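Cytosine deaminase (Klebsiella pneumoniae, PDB 4R85) deaminates cytosine-type bases by hydrolysis, in an amidohydrolase fold that binds Fe(II) and holds 5-methylcytosine in its pocket, consistent with action on that methylated base. Local coordinates at residues M1-A6 with I41-R46; T62-E67 with R96-K101; L195-Q200 with R229-G234; K286-T291 with L330-M335. All coordinates share one frame; numbering follows the deposited sequence.

Contact 1 (M1-A6 with I41-R46); sequences MKIINA and IDAQGR
N5 and D42 cross at an angle where strand 2-7 and its parallel edge neighbour 41-42 run out, and one bond joins them: N5 ND2 donates to D42 OD1 over 2.8 Å, almost straight at 164°. The amide and carboxylate planes are 50° apart; D42 OD1 lies near the amide plane of N5, while ND2 comes from above the carboxylate plane. From the opposite face of that carboxylate comes the backbone N of Q44, closing an Asx turn. D42 CG stands anti to the backbone N (chi1 -168°). On the other face of the sheet, I3 and I41 lie side by side and point the same way, I3 CG1 being 4.2 Å from I41 CB. M1 slants across the end of I41, with SD 3.6 Å from I41 CD1. Between the two backbones the ladder runs from I41 N to K2 O, I4 N to I41 O and A43 N to I4 O. Beyond it, G45 N in the type I' turn of A43 to R46 donates to N5 O at 2.7 Å. This is the small N-terminal sheet beside the barrel, where I3 and I41 also pack on strand 372-375. With D42 OD1 gripped from both faces and N5 OD1 taken by the backbone N of Q34, the polar groups that end the strand pair are held against rotation.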
loop_
_atom_site.group_PDB
_atom_site.type_symbol
_atom_site.label_atom_id
_atom_site.label_comp_id
_atom_site.label_asym_id
_atom_site.label_seq_id
_atom_site.Cartn_x
_atom_site.Cartn_y
_atom_site.Cartn_z
ATOM N N MET A 1 7.466 35.991 2.890
ATOM C CA MET A 1 6.283 35.196 3.195
ATOM C C MET A 1 6.386 34.585 4.584
ATOM O O MET A 1 7.440 34.092 4.971
ATOM C CB MET A 1 6.099 34.092 2.156
ATOM C CG MET A 1 4.996 33.100 2.500
ATOM S SD MET A 1 4.664 31.967 1.140
ATOM C CE MET A 1 6.326 31.527 0.658
ATOM N N LYS A 2 5.288 34.616 5.329
ATOM C CA LYS A 2 5.279 34.096 6.691
ATOM C C LYS A 2 4.306 32.930 6.829
ATOM O O LYS A 2 3.203 32.961 6.280
ATOM C CB LYS A 2 4.913 35.205 7.676
ATOM C CG LYS A 2 4.871 34.768 9.134
ATOM C CD LYS A 2 4.242 35.842 10.021
ATOM C CE LYS A 2 5.067 37.122 10.034
ATOM N NZ LYS A 2 6.344 36.963 10.786
ATOM N N ILE A 3 4.725 31.896 7.551
ATOM C CA ILE A 3 3.845 30.779 7.870
ATOM C C ILE A 3 3.736 30.683 9.381
ATOM O O ILE A 3 4.751 30.619 10.065
ATOM C CB ILE A 3 4.387 29.445 7.339
ATOM C CG1 ILE A 3 4.641 29.518 5.826
ATOM C CG2 ILE A 3 3.414 28.326 7.665
ATOM C CD1 ILE A 3 5.476 28.383 5.298
ATOM N N ILE A 4 2.514 30.692 9.903
ATOM C CA ILE A 4 2.309 30.573 11.348
ATOM C C ILE A 4 1.602 29.270 11.721
ATOM O O ILE A 4 1.023 28.600 10.859
ATOM C CB ILE A 4 1.496 31.753 11.927
ATOM C CG1 ILE A 4 0.081 31.798 11.335
ATOM C CG2 ILE A 4 2.228 33.083 11.713
ATOM C CD1 ILE A 4 -0.823 32.851 11.993
ATOM N N ASN A 5 1.659 28.931 13.010
ATOM C CA ASN A 5 0.946 27.786 13.568
ATOM C C ASN A 5 1.366 26.471 12.926
ATOM O O ASN A 5 0.551 25.564 12.740
ATOM C CB ASN A 5 -0.570 27.966 13.435
ATOM C CG ASN A 5 -1.095 29.134 14.245
ATOM O OD1 ASN A 5 -0.556 29.471 15.304
ATOM N ND2 ASN A 5 -2.163 29.756 13.753
ATOM N N ALA A 6 2.644 26.369 12.583
ATOM C CA ALA A 6 3.139 25.178 11.913
ATOM C C ALA A 6 3.802 24.245 12.907
ATOM O O ALA A 6 4.524 24.689 13.799
ATOM C CB ALA A 6 4.117 25.551 10.823
ATOM N N ILE A 41 0.468 32.749 5.934
ATOM C CA ILE A 41 -0.149 31.451 5.717
ATOM C C ILE A 41 -0.376 30.771 7.059
ATOM O O ILE A 41 0.565 30.584 7.833
ATOM C CB ILE A 41 0.718 30.556 4.815
ATOM C CG1 ILE A 41 0.773 31.142 3.405
ATOM C CG2 ILE A 41 0.160 29.153 4.774
ATOM C CD1 ILE A 41 1.720 30.424 2.476
ATOM N N ASP A 42 -1.626 30.425 7.349
ATOM C CA ASP A 42 -1.954 29.755 8.603
ATOM C C ASP A 42 -1.939 28.244 8.412
ATOM O O ASP A 42 -2.833 27.673 7.781
ATOM C CB ASP A 42 -3.315 30.220 9.134
ATOM C CG ASP A 42 -3.576 29.778 10.576
ATOM O OD1 ASP A 42 -2.822 28.938 11.112
ATOM O OD2 ASP A 42 -4.557 30.264 11.170
ATOM N N ALA A 43 -0.908 27.600 8.954
ATOM C CA ALA A 43 -0.773 26.154 8.858
ATOM C C ALA A 43 -1.819 25.435 9.708
ATOM O O ALA A 43 -2.051 24.240 9.535
ATOM C CB ALA A 43 0.623 25.721 9.260
ATOM N N GLN A 44 -2.439 26.171 10.629
ATOM C CA GLN A 44 -3.516 25.640 11.460
ATOM C C GLN A 44 -3.113 24.375 12.216
ATOM O O GLN A 44 -3.922 23.459 12.373
ATOM C CB GLN A 44 -4.774 25.380 10.618
ATOM C CG GLN A 44 -5.408 26.645 10.050
ATOM C CD GLN A 44 -6.709 26.374 9.315
ATOM O OE1 GLN A 44 -6.784 25.480 8.479
ATOM N NE2 GLN A 44 -7.739 27.147 9.629
ATOM N N GLY A 45 -1.865 24.333 12.678
ATOM C CA GLY A 45 -1.364 23.197 13.431
ATOM C C GLY A 45 -0.878 22.051 12.563
ATOM O O GLY A 45 -0.568 20.973 13.060
ATOM N N ARG A 46 -0.808 22.273 11.258
ATOM C CA ARG A 46 -0.310 21.237 10.365
ATOM C C ARG A 46 1.209 21.225 10.286
ATOM O O ARG A 46 1.870 22.229 10.542
ATOM C CB ARG A 46 -0.902 21.398 8.975
ATOM C CG ARG A 46 -2.367 21.079 8.931
ATOM C CD ARG A 46 -2.945 21.426 7.598
ATOM N NE ARG A 46 -4.394 21.265 7.592
ATOM C CZ ARG A 46 -5.253 22.278 7.581
ATOM N NH1 ARG A 46 -4.805 23.526 7.567
ATOM N NH2 ARG A 46 -6.559 22.043 7.578
#

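Contact 2 (T62-E67 with R96-K101); sequences TLTAGE and RQRALK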
loop_
_atom_site.group_PDB
_atom_site.type_symbol
_atom_site.label_atom_id
_atom_site.label_comp_id
_atom_site.label_asym_id
_atom_site.label_seq_id
_atom_site.Cartn_x
_atom_site.Cartn_y
_atom_site.Cartn_z
ATOM N N THR A 62 9.064 5.839 -18.202
ATOM C CA THR A 62 7.762 6.117 -17.599
ATOM C C THR A 62 6.628 6.222 -18.638
ATOM O O THR A 62 6.827 6.721 -19.748
ATOM C CB THR A 62 7.817 7.387 -16.712
ATOM O OG1 THR A 62 6.619 7.485 -15.939
ATOM C CG2 THR A 62 7.971 8.631 -17.581
ATOM N N LEU A 63 5.451 5.713 -18.278
ATOM C CA LEU A 63 4.246 5.820 -19.107
ATOM C C LEU A 63 4.353 5.040 -20.420
ATOM O O LEU A 63 3.728 5.412 -21.409
ATOM C CB LEU A 63 3.888 7.287 -19.396
ATOM C CG LEU A 63 3.926 8.243 -18.203
ATOM C CD1 LEU A 63 3.502 9.653 -18.604
ATOM C CD2 LEU A 63 3.038 7.713 -17.086
ATOM N N THR A 64 5.151 3.975 -20.433
ATOM C CA THR A 64 5.298 3.155 -21.647
ATOM C C THR A 64 4.769 1.736 -21.448
ATOM O O THR A 64 4.976 0.872 -22.300
ATOM C CB THR A 64 6.771 3.052 -22.130
ATOM O OG1 THR A 64 7.559 2.342 -21.168
ATOM C CG2 THR A 64 7.376 4.429 -22.372
ATOM N N ALA A 65 4.095 1.499 -20.324
ATOM C CA ALA A 65 3.491 0.191 -20.052
ATOM C C ALA A 65 2.616 -0.310 -21.213
ATOM O O ALA A 65 1.709 0.397 -21.672
ATOM C CB ALA A 65 2.676 0.244 -18.768
ATOM N N GLY A 66 2.908 -1.524 -21.678
ATOM C CA GLY A 66 2.148 -2.173 -22.737
ATOM C C GLY A 66 2.578 -1.858 -24.162
ATOM O O GLY A 66 1.946 -2.317 -25.124
ATOM N N GLU A 67 3.643 -1.074 -24.303
ATOM C CA GLU A 67 4.157 -0.676 -25.615
ATOM C C GLU A 67 5.469 -1.388 -25.908
ATOM O O GLU A 67 6.464 -1.139 -25.232
ATOM C CB GLU A 67 4.425 0.832 -25.641
ATOM C CG GLU A 67 3.218 1.707 -25.325
ATOM C CD GLU A 67 3.572 3.186 -25.216
ATOM O OE1 GLU A 67 4.775 3.532 -25.287
ATOM O OE2 GLU A 67 2.643 4.008 -25.055
ATOM N N ARG A 96 10.616 13.405 -23.725
ATOM C CA ARG A 96 10.352 14.674 -23.058
ATOM C C ARG A 96 8.914 14.778 -22.559
ATOM O O ARG A 96 8.676 15.158 -21.410
ATOM C CB ARG A 96 10.646 15.832 -24.004
ATOM C CG ARG A 96 10.261 17.185 -23.456
ATOM C CD ARG A 96 10.562 18.274 -24.479
ATOM N NE ARG A 96 10.099 19.572 -24.010
ATOM C CZ ARG A 96 8.883 20.047 -24.243
ATOM N NH1 ARG A 96 8.019 19.330 -24.953
ATOM N NH2 ARG A 96 8.530 21.237 -23.774
ATOM N N GLN A 97 7.963 14.431 -23.424
ATOM C CA GLN A 97 6.548 14.546 -23.087
ATOM C C GLN A 97 6.138 13.634 -21.933
ATOM O O GLN A 97 5.438 14.069 -21.009
ATOM C CB GLN A 97 5.681 14.293 -24.322
ATOM C CG GLN A 97 5.817 15.391 -25.372
ATOM C CD GLN A 97 5.221 15.001 -26.704
ATOM O OE1 GLN A 97 4.933 13.827 -26.947
ATOM N NE2 GLN A 97 5.033 15.985 -27.583
ATOM N N ARG A 98 6.577 12.381 -21.982
ATOM C CA ARG A 98 6.290 11.428 -20.905
ATOM C C ARG A 98 6.977 11.812 -19.595
ATOM O O ARG A 98 6.385 11.723 -18.515
ATOM C CB ARG A 98 6.703 10.010 -21.314
ATOM C CG ARG A 98 5.859 9.429 -22.445
ATOM C CD ARG A 98 6.274 7.987 -22.798
ATOM N NE ARG A 98 7.551 7.932 -23.510
ATOM C CZ ARG A 98 8.728 7.671 -22.941
ATOM N NH1 ARG A 98 8.817 7.442 -21.637
ATOM N NH2 ARG A 98 9.829 7.652 -23.679
ATOM N N ALA A 99 8.231 12.237 -19.689
ATOM C CA ALA A 99 8.982 12.633 -18.501
ATOM C C ALA A 99 8.327 13.834 -17.822
ATOM O O ALA A 99 8.181 13.872 -16.599
ATOM C CB ALA A 99 10.428 12.938 -18.862
ATOM N N LEU A 100 7.917 14.810 -18.625
ATOM C CA LEU A 100 7.298 16.015 -18.088
ATOM C C LEU A 100 5.969 15.720 -17.411
ATOM O O LEU A 100 5.673 16.284 -16.365
ATOM C CB LEU A 100 7.127 17.071 -19.180
ATOM C CG LEU A 100 8.436 17.758 -19.569
ATOM C CD1 LEU A 100 8.183 18.741 -20.692
ATOM C CD2 LEU A 100 9.067 18.449 -18.356
ATOM N N LYS A 101 5.176 14.826 -17.996
ATOM C CA LYS A 101 3.916 14.424 -17.379
ATOM C C LYS A 101 4.126 13.767 -16.014
ATOM O O LYS A 101 3.400 14.039 -15.054
ATOM C CB LYS A 101 3.155 13.478 -18.301
ATOM C CG LYS A 101 1.879 12.928 -17.694
ATOM C CD LYS A 101 0.981 12.333 -18.770
ATOM C CE LYS A 101 -0.168 11.539 -18.164
ATOM N NZ LYS A 101 -1.094 11.058 -19.237
#
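Over one face of the R98 guanidinium sits the methyl CG2 of T64, 3.3 Å above the plane and displaced toward the rim on the NH1 side; at the edge, in the plane, lies the carbonyl O of T62. The two side chains T64 and R98 cross at about a right angle. The edge bond runs from R98 NH1 to T62 O over 2.8 Å, with 152° at the hydrogen, and reaches the oxygen on a lone pair in its carbonyl plane. R98 leaves the helix with CG anti to the carbonyl carbon and then bends at chi3 (-73°), which carries NE round toward the loop; R98 CD passes 3.3 Å from T62 O on the way. On the helix surface, T62 CG2 rests 3.6 Å from R98 O. L63 CD1 touches both that carbonyl oxygen and the extended chain of K101, 3.7 Å from K101 CD. Segment 62-67 belongs to the loop that follows strand 47-57 of the TIM-barrel-like amidohydrolase domain, and helix 92-108 packs against it. The side chain of T62 is about 10 Å from the bound 5-methylcytosine. R98 has further partners, a salt bridge from NE to D94 and a hydrogen bond from NH1 to D60 O. One buried cation thus ties together two carbonyls of the loop, those of D60 and T62, and its charge is probably balanced at least in part by D94 within its own helix.

Contact 3 (L195-Q200 with R229-G234); sequences LMDLAQ and RVRGMG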
loop_
_atom_site.group_PDB
_atom_site.type_symbol
_atom_site.label_atom_id
_atom_site.label_comp_id
_atom_site.label_asym_id
_atom_site.label_seq_id
_atom_site.Cartn_x
_atom_site.Cartn_y
_atom_site.Cartn_z
ATOM N N LEU A 195 33.086 1.178 -13.229
ATOM C CA LEU A 195 32.172 2.279 -12.968
ATOM C C LEU A 195 32.699 3.159 -11.834
ATOM O O LEU A 195 32.534 4.375 -11.858
ATOM C CB LEU A 195 30.743 1.790 -12.690
ATOM C CG LEU A 195 30.343 1.128 -11.365
ATOM C CD1 LEU A 195 29.942 2.148 -10.275
ATOM C CD2 LEU A 195 29.199 0.143 -11.613
ATOM N N MET A 196 33.349 2.544 -10.856
ATOM C CA MET A 196 33.971 3.313 -9.782
ATOM C C MET A 196 35.149 4.145 -10.299
ATOM O O MET A 196 35.309 5.301 -9.913
ATOM C CB MET A 196 34.386 2.403 -8.615
ATOM C CG MET A 196 33.206 1.773 -7.882
ATOM S SD MET A 196 32.118 2.959 -7.039
ATOM C CE MET A 196 33.062 3.278 -5.533
ATOM N N ASP A 197 35.959 3.568 -11.190
ATOM C CA ASP A 197 37.038 4.324 -11.830
ATOM C C ASP A 197 36.480 5.504 -12.620
ATOM O O ASP A 197 37.022 6.614 -12.564
ATOM C CB ASP A 197 37.853 3.435 -12.783
ATOM C CG ASP A 197 38.758 2.453 -12.050
ATOM O OD1 ASP A 197 38.989 2.638 -10.834
ATOM O OD2 ASP A 197 39.253 1.506 -12.700
ATOM N N LEU A 198 35.422 5.244 -13.389
ATOM C CA LEU A 198 34.730 6.283 -14.149
ATOM C C LEU A 198 34.263 7.428 -13.240
ATOM O O LEU A 198 34.558 8.590 -13.497
ATOM C CB LEU A 198 33.532 5.677 -14.894
ATOM C CG LEU A 198 32.780 6.577 -15.881
ATOM C CD1 LEU A 198 33.691 7.043 -17.013
ATOM C CD2 LEU A 198 31.530 5.846 -16.427
ATOM N N ALA A 199 33.535 7.100 -12.181
ATOM C CA ALA A 199 33.056 8.116 -11.240
ATOM C C ALA A 199 34.196 8.920 -10.631
ATOM O O ALA A 199 34.088 10.138 -10.480
ATOM C CB ALA A 199 32.234 7.485 -10.151
ATOM N N GLN A 200 35.292 8.249 -10.287
ATOM C CA GLN A 200 36.435 8.964 -9.704
ATOM C C GLN A 200 37.127 9.864 -10.704
ATOM O O GLN A 200 37.544 10.973 -10.369
ATOM C CB GLN A 200 37.464 7.997 -9.118
ATOM C CG GLN A 200 37.175 7.592 -7.706
ATOM C CD GLN A 200 38.400 7.056 -6.990
ATOM O OE1 GLN A 200 38.971 6.037 -7.382
ATOM N NE2 GLN A 200 38.807 7.739 -5.935
ATOM N N ARG A 229 34.761 2.190 0.149
ATOM C CA ARG A 229 35.519 2.358 1.402
ATOM C C ARG A 229 36.982 2.692 1.111
ATOM O O ARG A 229 37.533 3.652 1.647
ATOM C CB ARG A 229 35.437 1.091 2.272
ATOM C CG ARG A 229 36.093 1.254 3.662
ATOM C CD ARG A 229 36.367 -0.091 4.348
ATOM N NE ARG A 229 37.356 -0.870 3.607
ATOM C CZ ARG A 229 38.673 -0.751 3.755
ATOM N NH1 ARG A 229 39.168 0.113 4.634
ATOM N NH2 ARG A 229 39.498 -1.500 3.026
ATOM N N VAL A 230 37.598 1.897 0.242
ATOM C CA VAL A 230 39.004 2.070 -0.129
ATOM C C VAL A 230 39.262 3.424 -0.795
ATOM O O VAL A 230 40.294 4.069 -0.558
ATOM C CB VAL A 230 39.454 0.919 -1.058
ATOM C CG1 VAL A 230 40.729 1.275 -1.811
ATOM C CG2 VAL A 230 39.638 -0.358 -0.258
ATOM N N ARG A 231 38.312 3.863 -1.612
ATOM C CA ARG A 231 38.472 5.097 -2.373
ATOM C C ARG A 231 38.044 6.316 -1.556
ATOM O O ARG A 231 38.258 7.451 -1.963
ATOM C CB ARG A 231 37.688 5.014 -3.687
ATOM C CG ARG A 231 38.247 4.004 -4.685
ATOM C CD ARG A 231 37.185 3.638 -5.702
ATOM N NE ARG A 231 37.517 2.441 -6.486
ATOM C CZ ARG A 231 37.924 2.450 -7.753
ATOM N NH1 ARG A 231 38.064 3.594 -8.406
ATOM N NH2 ARG A 231 38.177 1.300 -8.376
ATOM N N GLY A 232 37.438 6.073 -0.397
ATOM C CA GLY A 232 36.982 7.145 0.468
ATOM C C GLY A 232 35.791 7.904 -0.094
ATOM O O GLY A 232 35.621 9.092 0.169
ATOM N N MET A 233 34.946 7.226 -0.863
ATOM C CA MET A 233 33.828 7.922 -1.499
ATOM C C MET A 233 32.447 7.442 -1.046
ATOM O O MET A 233 31.464 7.608 -1.764
ATOM C CB MET A 233 33.967 7.902 -3.036
ATOM C CG MET A 233 34.299 6.559 -3.652
ATOM S SD MET A 233 34.827 6.661 -5.399
ATOM C CE MET A 233 33.376 7.386 -6.166
ATOM N N GLY A 234 32.363 6.873 0.157
ATOM C CA GLY A 234 31.107 6.294 0.614
ATOM C C GLY A 234 29.883 7.197 0.555
ATOM O O GLY A 234 28.821 6.782 0.097
#
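R231 reaches from the end of helix 220-231 to helix 185-202, two neighbouring outer helices of the TIM-barrel-like amidohydrolase fold, and its side chain can be followed atom by atom. R231 CB lies beside the amide of Q200, 3.7 Å from Q200 NE2. CG and CD continue in an extended run past the same amide, R231 CD coming 3.4 Å from Q200 OE1. NE and CZ then pass across M196, whose CB sits 3.6 Å above the guanidinium plane, over its centre. At the tip, NH1 and NH2 both turn to one oxygen, D197 OD1, in an end-on salt bridge. The bond from R231 NH1 to D197 OD1 is 2.8 Å long and arrives on the anti side of the carboxylate, whereas NH2 meets OD1 from above that plane; the two flat groups stand 44° apart. NH1 also donates to Q200 OE1, from a position tilted off the plane of that amide. NE has its salt-bridge partner within its own helix, E227. The helix ends directly after R231 in a Schellman motif, where G232 takes a positive phi and turns the chain so that M233 faces helix 185-202 as well. M233 CG lies between the backbone N and the carbonyl carbon (chi1 47°), and beyond it the thioether slides past M196 in the opposite direction, with M233 SD 3.8 Å from M196 CE. M196 and A199 reach inward to V206 of strand 205-209. The sulfur SD of M233 also packs tightly on Q200, only 3.4 Å from its CG.

Contact 4 (K286-T291 with L330-M335); sequences KRRGVT and LHICHM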
loop_
_atom_site.group_PDB
_atom_site.type_symbol
_atom_site.label_atom_id
_atom_site.label_comp_id
_atom_site.label_asym_id
_atom_site.label_seq_id
_atom_site.Cartn_x
_atom_site.Cartn_y
_atom_site.Cartn_z
ATOM N N LYS A 286 6.326 -17.916 -0.371
ATOM C CA LYS A 286 6.839 -16.968 -1.343
ATOM C C LYS A 286 7.553 -15.850 -0.610
ATOM O O LYS A 286 6.944 -15.165 0.220
ATOM C CB LYS A 286 5.686 -16.399 -2.165
ATOM C CG LYS A 286 6.117 -15.709 -3.426
ATOM C CD LYS A 286 4.919 -15.439 -4.328
ATOM C CE LYS A 286 4.087 -16.696 -4.576
ATOM N NZ LYS A 286 4.735 -17.661 -5.512
ATOM N N ARG A 287 8.836 -15.655 -0.912
ATOM C CA ARG A 287 9.619 -14.628 -0.218
ATOM C C ARG A 287 9.178 -13.206 -0.580
ATOM O O ARG A 287 8.685 -12.946 -1.680
ATOM C CB ARG A 287 11.130 -14.806 -0.462
ATOM C CG ARG A 287 11.662 -14.236 -1.804
ATOM C CD ARG A 287 13.087 -14.754 -2.072
ATOM N NE ARG A 287 13.067 -16.213 -2.239
ATOM C CZ ARG A 287 14.115 -17.015 -2.059
ATOM N NH1 ARG A 287 15.292 -16.514 -1.704
ATOM N NH2 ARG A 287 13.980 -18.327 -2.236
ATOM N N ARG A 288 9.366 -12.277 0.352
ATOM C CA ARG A 288 9.049 -10.880 0.095
ATOM C C ARG A 288 10.008 -10.286 -0.918
ATOM O O ARG A 288 9.597 -9.502 -1.777
ATOM C CB ARG A 288 9.107 -10.074 1.399
ATOM C CG ARG A 288 7.995 -10.470 2.365
ATOM C CD ARG A 288 8.229 -10.032 3.845
ATOM N NE ARG A 288 7.140 -10.611 4.622
ATOM C CZ ARG A 288 6.335 -9.945 5.439
ATOM N NH1 ARG A 288 6.524 -8.651 5.678
ATOM N NH2 ARG A 288 5.350 -10.601 6.034
ATOM N N GLY A 289 11.294 -10.617 -0.770
ATOM C CA GLY A 289 12.325 -10.186 -1.702
ATOM C C GLY A 289 12.790 -8.749 -1.575
ATOM O O GLY A 289 13.353 -8.189 -2.515
ATOM N N VAL A 290 12.564 -8.142 -0.410
ATOM C CA VAL A 290 12.972 -6.768 -0.178
ATOM C C VAL A 290 14.215 -6.777 0.713
ATOM O O VAL A 290 14.385 -7.675 1.528
ATOM C CB VAL A 290 11.809 -5.972 0.465
ATOM C CG1 VAL A 290 12.238 -4.583 0.887
ATOM C CG2 VAL A 290 10.635 -5.901 -0.512
ATOM N N THR A 291 15.099 -5.806 0.522
ATOM C CA THR A 291 16.317 -5.706 1.324
ATOM C C THR A 291 16.011 -5.511 2.829
ATOM O O THR A 291 14.849 -5.320 3.233
ATOM C CB THR A 291 17.233 -4.575 0.777
ATOM O OG1 THR A 291 18.543 -4.691 1.343
ATOM C CG2 THR A 291 16.652 -3.192 1.076
ATOM N N LEU A 330 6.873 0.297 5.084
ATOM C CA LEU A 330 6.724 0.043 6.514
ATOM C C LEU A 330 6.063 -1.308 6.805
ATOM O O LEU A 330 6.418 -1.982 7.784
ATOM C CB LEU A 330 5.946 1.177 7.188
ATOM C CG LEU A 330 6.562 2.575 7.115
ATOM C CD1 LEU A 330 5.651 3.569 7.826
ATOM C CD2 LEU A 330 7.950 2.601 7.741
ATOM N N HIS A 331 5.099 -1.696 5.972
ATOM C CA HIS A 331 4.426 -2.989 6.135
ATOM C C HIS A 331 5.351 -4.154 5.778
ATOM O O HIS A 331 5.532 -5.084 6.564
ATOM C CB HIS A 331 3.174 -3.082 5.244
ATOM C CG HIS A 331 2.001 -2.297 5.742
ATOM N ND1 HIS A 331 1.943 -0.918 5.683
ATOM C CD2 HIS A 331 0.825 -2.701 6.279
ATOM C CE1 HIS A 331 0.789 -0.508 6.182
ATOM N NE2 HIS A 331 0.093 -1.569 6.552
ATOM N N ILE A 332 5.929 -4.105 4.581
ATOM C CA ILE A 332 6.730 -5.226 4.072
ATOM C C ILE A 332 8.012 -5.447 4.883
ATOM O O ILE A 332 8.475 -6.580 5.042
ATOM C CB ILE A 332 7.071 -5.039 2.570
ATOM C CG1 ILE A 332 5.784 -4.830 1.768
ATOM C CG2 ILE A 332 7.790 -6.271 2.030
ATOM C CD1 ILE A 332 5.994 -4.472 0.282
ATOM N N CYS A 333 8.571 -4.357 5.404
ATOM C CA CYS A 333 9.839 -4.398 6.131
ATOM C C CYS A 333 9.656 -4.558 7.640
ATOM O O CYS A 333 10.633 -4.524 8.390
ATOM C CB CYS A 333 10.655 -3.134 5.840
ATOM S SG CYS A 333 11.055 -2.958 4.068
ATOM N N HIS A 334 8.412 -4.754 8.069
ATOM C CA HIS A 334 8.104 -4.930 9.494
ATOM C C HIS A 334 8.587 -3.752 10.326
ATOM O O HIS A 334 9.283 -3.921 11.328
ATOM C CB HIS A 334 8.691 -6.240 10.035
ATOM C CG HIS A 334 7.891 -7.448 9.670
ATOM N ND1 HIS A 334 8.402 -8.727 9.730
ATOM C CD2 HIS A 334 6.603 -7.573 9.268
ATOM C CE1 HIS A 334 7.465 -9.589 9.374
ATOM N NE2 HIS A 334 6.368 -8.914 9.080
ATOM N N MET A 335 8.192 -2.559 9.903
ATOM C CA MET A 335 8.551 -1.330 10.585
ATOM C C MET A 335 7.295 -0.576 10.991
ATOM O O MET A 335 7.173 0.623 10.752
ATOM C CB MET A 335 9.406 -0.467 9.659
ATOM C CG MET A 335 10.734 -1.115 9.333
ATOM S SD MET A 335 11.570 -0.300 7.960
ATOM C CE MET A 335 12.295 1.064 8.846
#
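The Schellman motif that ends helix 322-332, with H334 at its positive-phi position, receives the side chain of R288 from a loop of the amidohydrolase domain at the subunit interface. R288 NH1 donates to I332 O at 2.9 Å, with 152° at the hydrogen. I332 O lies in the guanidinium plane, whereas NH1 stands 38° above the plane of the carbonyl. R288 and H334 cross at about a right angle, their flat groups turned 55° apart, and NH1 rests over one face of the imidazole. The extended run from R288 CG to NE slides past I332 in the opposite direction. V290 continues the contact with both methyls: V290 CG2 touches I332 CG2 at 3.8 Å and V290 CG1 touches C333 SG at 3.8 Å. In the second subunit, R287 O accepts from R288 NE and I275 O from R288 NH2, and the R288-R287 bond is returned by the partner chain. The guanidinium thus spreads its N-H groups over carbonyls of two chains, and the helix C-terminus, whose dipole points its negative end this way, would be expected to stabilise the positive charge.

How the contacts relate
Read from the N terminus, the four contacts follow one another in series, each closing before the next opens, so none nests within or crosses another. Contact 1 closes the first loop, joining the opening strand to strand 41-42 in the small sheet. Contact 2 then ties the loop after strand 47-57 to helix 92-108. Contact 3 spans strand 205-209 and joins the helices on either side of it in sequence, while contact 4 brings the loop before helix 293-298 onto the end of helix 322-332. Contacts 1 and 3 lie on opposite sides of the chain's centre, about 44 Å between centres; contacts 3 and 4 approach to about 15 Å between nearest atoms. Contact 4 alone reaches the second subunit.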